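Local coordinates for TqaA (Penicillium aethiopicum, PDB 5DLK), which is a fungal nonribosomal peptide synthetase, represented here by its terminal condensation-like domain, which probably closes the finished peptide into a macrocycle, at residues A414-T426 with E434-Q446. Residues are numbered along the deposited sequence; the frame is centred on the assembly and turned at random.
Sequences ARFDPLDEVWIFT and EVQVCANSRVLGQ. With EDO (1,2-ethanediol), chain E; EDO (1,2-ethanediol), chain F.
Cys438 packs against Pro418, Phe416 and Phe425 on one face of the sheet. With SG anti to the backbone N (chi1 -175°), its sulfur reaches the Pro418 ring, 3.5 Å from CG, and lies at the edge of the Phe416 ring in a sulfur-aromatic contact, 5.0 Å from the centroid. Its CB sits at the rim of the Phe425 ring, near the ring plane, 4.1 Å from CE2. Phe416 in turn sets CZ over one face of the Trp423 indole, near its rim, while Glu421 OE2 accepts from Trp423 NE1 at 2.8 Å with its anti lone pair. The same oxygen takes the Leu419 N-H from above the carboxylate plane; these two N-H donors and a salt bridge to Arg64 converge on it, tying the loop to the start of the strand. Strands 422-428 and 433-440 form an antiparallel beta hairpin within the mixed sheet of the second half of the condensation fold; segment 414-426 also carries the chain into this sheet from strand 407-415 of the other half. Trp423-Cys438 and Phe425-Gln436 are hydrogen-bonded pairs, and the bond from Gln436 N to Phe425 O measures 2.7 Å. Gln436 OE1 lies beside Phe425 CB, and NE2 donates to Glu434 OE2. On the reverse face, Thr426 CG2 and Val435 CG2 lie side by side, 4.0 Å apart. Thr426 OG1 is hydrogen-bonded to His390 ND1; its side chain lies about 8 Å from that of Asn392, a phosphopantetheine-binding residue. Val422 splits its branches: CG1 touches Val437 CG1 and Leu444 CD2, the Val422 and Leu444 side chains crossing at about a right angle, and CG2 touches Ala439 CB and Val443 CG1. At the end of strand 433-440, one water links Leu419 O and Glu421 O to Asn440 N; Asn440 OD1 accepts from Arg442 N, an Asx turn; Asp420 OD1 and Arg442 NH2 form a long salt bridge of 3.7 Å.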
loop_
_atom_site.group_PDB
_atom_site.type_symbol
_atom_site.label_atom_id
_atom_site.label_comp_id
_atom_site.label_asym_id
_atom_site.label_seq_id
_atom_site.Cartn_x
_atom_site.Cartn_y
_atom_site.Cartn_z
ATOM N N ALA A 414 6.731 -0.654 -12.140
ATOM C CA ALA A 414 6.358 0.080 -10.925
ATOM C C ALA A 414 7.226 1.325 -10.687
ATOM O O ALA A 414 8.434 1.324 -10.946
ATOM C CB ALA A 414 6.424 -0.857 -9.718
ATOM N N ARG A 415 6.582 2.388 -10.212
ATOM C CA ARG A 415 7.243 3.618 -9.790
ATOM C C ARG A 415 6.929 3.825 -8.306
ATOM O O ARG A 415 5.811 3.538 -7.865
ATOM C CB ARG A 415 6.749 4.836 -10.574
ATOM C CG ARG A 415 6.816 4.692 -12.103
ATOM C CD ARG A 415 8.202 4.298 -12.551
ATOM N NE ARG A 415 9.193 5.336 -12.299
ATOM C CZ ARG A 415 10.479 5.204 -12.613
ATOM N NH1 ARG A 415 10.899 4.097 -13.206
ATOM N NH2 ARG A 415 11.343 6.173 -12.342
ATOM N N PHE A 416 7.911 4.335 -7.571
ATOM C CA PHE A 416 7.743 4.668 -6.147
ATOM C C PHE A 416 8.938 5.493 -5.725
ATOM O O PHE A 416 10.067 5.029 -5.818
ATOM C CB PHE A 416 7.631 3.411 -5.281
ATOM C CG PHE A 416 7.560 3.704 -3.796
ATOM C CD1 PHE A 416 6.453 4.333 -3.261
ATOM C CD2 PHE A 416 8.617 3.362 -2.952
ATOM C CE1 PHE A 416 6.368 4.612 -1.879
ATOM C CE2 PHE A 416 8.541 3.629 -1.570
ATOM C CZ PHE A 416 7.420 4.255 -1.042
ATOM N N ASP A 417 8.700 6.709 -5.250
ATOM C CA ASP A 417 9.802 7.601 -4.890
ATOM C C ASP A 417 9.586 8.244 -3.528
ATOM O O ASP A 417 8.842 9.206 -3.411
ATOM C CB ASP A 417 9.973 8.677 -5.959
ATOM C CG ASP A 417 10.398 8.094 -7.285
ATOM O OD1 ASP A 417 11.560 7.671 -7.387
ATOM O OD2 ASP A 417 9.555 8.050 -8.190
ATOM N N PRO A 418 10.248 7.703 -2.495
ATOM C CA PRO A 418 10.133 8.231 -1.128
ATOM C C PRO A 418 10.465 9.715 -1.038
ATOM O O PRO A 418 11.200 10.241 -1.876
ATOM C CB PRO A 418 11.178 7.415 -0.338
ATOM C CG PRO A 418 11.360 6.162 -1.105
ATOM C CD PRO A 418 11.143 6.537 -2.576
ATOM N N LEU A 419 9.952 10.373 -0.004
ATOM C CA LEU A 419 10.313 11.752 0.261
ATOM C C LEU A 419 11.488 11.786 1.259
ATOM O O LEU A 419 12.605 11.415 0.899
ATOM C CB LEU A 419 9.092 12.523 0.759
ATOM C CG LEU A 419 7.904 12.404 -0.217
ATOM C CD1 LEU A 419 6.686 13.211 0.250
ATOM C CD2 LEU A 419 8.340 12.814 -1.630
ATOM N N ASP A 420 11.260 12.199 2.503
ATOM C CA ASP A 420 12.387 12.264 3.450
ATOM C C ASP A 420 12.507 11.002 4.310
ATOM O O ASP A 420 13.500 10.827 5.005
ATOM C CB ASP A 420 12.258 13.486 4.364
ATOM C CG ASP A 420 12.461 14.795 3.619
ATOM O OD1 ASP A 420 13.266 14.821 2.659
ATOM O OD2 ASP A 420 11.806 15.791 3.997
ATOM N N GLU A 421 11.502 10.132 4.257
ATOM C CA GLU A 421 11.475 8.932 5.099
ATOM C C GLU A 421 12.295 7.751 4.557
ATOM O O GLU A 421 12.608 7.671 3.357
ATOM C CB GLU A 421 10.031 8.475 5.303
ATOM C CG GLU A 421 9.423 7.732 4.099
ATOM C CD GLU A 421 9.043 8.655 2.941
ATOM O OE1 GLU A 421 8.958 9.878 3.163
ATOM O OE2 GLU A 421 8.816 8.141 1.822
ATOM N N VAL A 422 12.635 6.833 5.457
ATOM C CA VAL A 422 13.300 5.589 5.090
ATOM C C VAL A 422 12.265 4.481 5.247
ATOM O O VAL A 422 11.568 4.426 6.261
ATOM C CB VAL A 422 14.536 5.303 5.974
ATOM C CG1 VAL A 422 15.085 3.890 5.707
ATOM C CG2 VAL A 422 15.596 6.362 5.727
ATOM N N TRP A 423 12.127 3.647 4.216
ATOM C CA TRP A 423 11.302 2.448 4.283
ATOM C C TRP A 423 12.137 1.199 4.461
ATOM O O TRP A 423 13.172 1.043 3.802
ATOM C CB TRP A 423 10.467 2.292 2.992
ATOM C CG TRP A 423 9.539 3.401 2.724
ATOM C CD1 TRP A 423 9.839 4.606 2.149
ATOM C CD2 TRP A 423 8.133 3.430 3.011
ATOM N NE1 TRP A 423 8.694 5.378 2.055
ATOM C CE2 TRP A 423 7.645 4.682 2.592
ATOM C CE3 TRP A 423 7.249 2.527 3.605
ATOM C CZ2 TRP A 423 6.296 5.049 2.726
ATOM C CZ3 TRP A 423 5.908 2.884 3.724
ATOM C CH2 TRP A 423 5.448 4.135 3.299
ATOM N N ILE A 424 11.686 0.301 5.341
ATOM C CA ILE A 424 12.248 -1.038 5.407
ATOM C C ILE A 424 11.138 -2.016 5.090
ATOM O O ILE A 424 10.192 -2.132 5.850
ATOM C CB ILE A 424 12.835 -1.375 6.785
ATOM C CG1 ILE A 424 14.014 -0.448 7.109
ATOM C CG2 ILE A 424 13.285 -2.856 6.810
ATOM C CD1 ILE A 424 14.581 -0.617 8.517
ATOM N N PHE A 425 11.232 -2.691 3.951
ATOM C CA PHE A 425 10.273 -3.730 3.605
ATOM C C PHE A 425 10.907 -5.096 3.840
ATOM O O PHE A 425 12.101 -5.272 3.588
ATOM C CB PHE A 425 9.838 -3.646 2.142
ATOM C CG PHE A 425 9.223 -2.333 1.742
ATOM C CD1 PHE A 425 7.874 -2.091 1.946
ATOM C CD2 PHE A 425 9.995 -1.350 1.129
ATOM C CE1 PHE A 425 7.300 -0.867 1.545
ATOM C CE2 PHE A 425 9.425 -0.146 0.723
ATOM C CZ PHE A 425 8.083 0.091 0.939
ATOM N N THR A 426 10.121 -6.071 4.275
ATOM C CA THR A 426 10.639 -7.446 4.395
ATOM C C THR A 426 9.694 -8.390 3.657
ATOM O O THR A 426 8.495 -8.353 3.865
ATOM C CB THR A 426 10.799 -7.899 5.864
ATOM O OG1 THR A 426 9.634 -7.528 6.620
ATOM C CG2 THR A 426 12.020 -7.266 6.488
ATOM N N GLU A 434 13.795 -11.478 2.536
ATOM C CA GLU A 434 14.529 -10.389 1.908
ATOM C C GLU A 434 14.266 -9.070 2.617
ATOM O O GLU A 434 13.124 -8.630 2.697
ATOM C CB GLU A 434 14.152 -10.280 0.437
ATOM C CG GLU A 434 15.073 -9.380 -0.334
ATOM C CD GLU A 434 14.834 -9.493 -1.822
ATOM O OE1 GLU A 434 15.452 -10.376 -2.457
ATOM O OE2 GLU A 434 14.008 -8.722 -2.334
ATOM N N VAL A 435 15.319 -8.473 3.162
ATOM C CA VAL A 435 15.228 -7.164 3.781
ATOM C C VAL A 435 15.520 -6.134 2.694
ATOM O O VAL A 435 16.560 -6.189 2.035
ATOM C CB VAL A 435 16.210 -7.037 4.979
ATOM C CG1 VAL A 435 16.211 -5.626 5.562
ATOM C CG2 VAL A 435 15.904 -8.104 6.049
ATOM N N GLN A 436 14.588 -5.210 2.488
ATOM C CA GLN A 436 14.726 -4.208 1.447
ATOM C C GLN A 436 14.703 -2.827 2.076
ATOM O O GLN A 436 13.802 -2.515 2.852
ATOM C CB GLN A 436 13.589 -4.332 0.432
ATOM C CG GLN A 436 13.327 -5.773 -0.017
ATOM C CD GLN A 436 12.075 -5.900 -0.864
ATOM O OE1 GLN A 436 11.194 -5.044 -0.818
ATOM N NE2 GLN A 436 11.998 -6.968 -1.655
ATOM N N VAL A 437 15.682 -1.999 1.750
ATOM C CA VAL A 437 15.666 -0.615 2.199
ATOM C C VAL A 437 15.389 0.276 0.997
ATOM O O VAL A 437 16.012 0.104 -0.070
ATOM C CB VAL A 437 17.004 -0.213 2.857
ATOM C CG1 VAL A 437 17.010 1.281 3.173
ATOM C CG2 VAL A 437 17.271 -1.069 4.108
ATOM N N CYS A 438 14.455 1.213 1.160
ATOM C CA CYS A 438 14.134 2.154 0.088
ATOM C C CYS A 438 14.138 3.577 0.630
ATOM O O CYS A 438 13.373 3.919 1.549
ATOM C CB CYS A 438 12.769 1.838 -0.531
ATOM S SG CYS A 438 12.401 2.895 -1.973
ATOM N N ALA A 439 15.002 4.407 0.067
ATOM C CA ALA A 439 15.114 5.786 0.513
ATOM C C ALA A 439 15.826 6.604 -0.540
ATOM O O ALA A 439 16.636 6.082 -1.304
ATOM C CB ALA A 439 15.885 5.874 1.853
ATOM N N ASN A 440 15.547 7.892 -0.548
ATOM C CA ASN A 440 16.292 8.799 -1.414
ATOM C C ASN A 440 17.772 8.850 -1.022
ATOM O O ASN A 440 18.104 8.829 0.159
ATOM C CB ASN A 440 15.671 10.183 -1.358
ATOM C CG ASN A 440 16.250 11.103 -2.404
ATOM O OD1 ASN A 440 17.303 11.676 -2.198
ATOM N ND2 ASN A 440 15.577 11.221 -3.533
ATOM N N SER A 441 18.662 8.942 -2.014
ATOM C CA SER A 441 20.092 8.856 -1.773
ATOM C C SER A 441 20.596 10.033 -0.946
ATOM O O SER A 441 21.672 9.959 -0.349
ATOM C CB SER A 441 20.856 8.795 -3.107
ATOM O OG SER A 441 20.497 9.913 -3.896
ATOM N N ARG A 442 19.832 11.121 -0.923
ATOM C CA ARG A 442 20.194 12.271 -0.098
ATOM C C ARG A 442 19.940 11.967 1.376
ATOM O O ARG A 442 20.620 12.490 2.248
ATOM C CB ARG A 442 19.400 13.516 -0.474
ATOM C CG ARG A 442 19.676 14.118 -1.838
ATOM C CD ARG A 442 18.513 15.053 -2.157
ATOM N NE ARG A 442 17.390 14.694 -1.289
ATOM C CZ ARG A 442 16.198 15.278 -1.279
ATOM N NH1 ARG A 442 15.935 16.280 -2.112
ATOM N NH2 ARG A 442 15.268 14.848 -0.426
ATOM N N VAL A 443 18.928 11.145 1.634
ATOM C CA VAL A 443 18.542 10.789 2.997
ATOM C C VAL A 443 19.428 9.678 3.514
ATOM O O VAL A 443 19.956 9.737 4.621
ATOM C CB VAL A 443 17.065 10.353 3.051
ATOM C CG1 VAL A 443 16.700 9.858 4.458
ATOM C CG2 VAL A 443 16.176 11.501 2.632
ATOM N N LEU A 444 19.612 8.669 2.679
ATOM C CA LEU A 444 20.424 7.533 3.042
ATOM C C LEU A 444 21.287 7.145 1.849
ATOM O O LEU A 444 20.773 6.652 0.844
ATOM C CB LEU A 444 19.504 6.395 3.485
ATOM C CG LEU A 444 20.034 5.272 4.357
ATOM C CD1 LEU A 444 20.557 5.768 5.731
ATOM C CD2 LEU A 444 18.926 4.244 4.538
ATOM N N GLY A 445 22.594 7.397 1.941
ATOM C CA GLY A 445 23.506 7.107 0.854
ATOM C C GLY A 445 23.641 5.613 0.673
ATOM O O GLY A 445 23.288 4.851 1.577
ATOM N N GLN A 446 24.137 5.188 -0.484
ATOM C CA GLN A 446 24.219 3.762 -0.784
ATOM C C GLN A 446 24.973 2.937 0.270
ATOM O O GLN A 446 24.476 1.893 0.695
ATOM C CB GLN A 446 24.868 3.521 -2.146
ATOM C CG GLN A 446 24.886 2.034 -2.512
ATOM C CD GLN A 446 23.478 1.443 -2.594
ATOM O OE1 GLN A 446 22.732 1.725 -3.531
ATOM N NE2 GLN A 446 23.110 0.631 -1.605
HETATM C C1 EDO E . 11.867 3.344 -7.915
HETATM O O1 EDO E . 10.987 2.758 -6.925
HETATM C C2 EDO E . 11.130 3.788 -9.192
HETATM O O2 EDO E . 10.281 4.933 -8.960
HETATM C C1 EDO F . 11.608 -4.329 -5.340
HETATM O O1 EDO F . 10.929 -4.756 -4.148
HETATM C C2 EDO F . 10.814 -3.217 -6.018
HETATM O O2 EDO F . 11.712 -2.354 -6.731
HETATM O O HOH W 1 13.115 9.441 -3.698
HETATM O O HOH W 2 13.858 9.016 1.362
#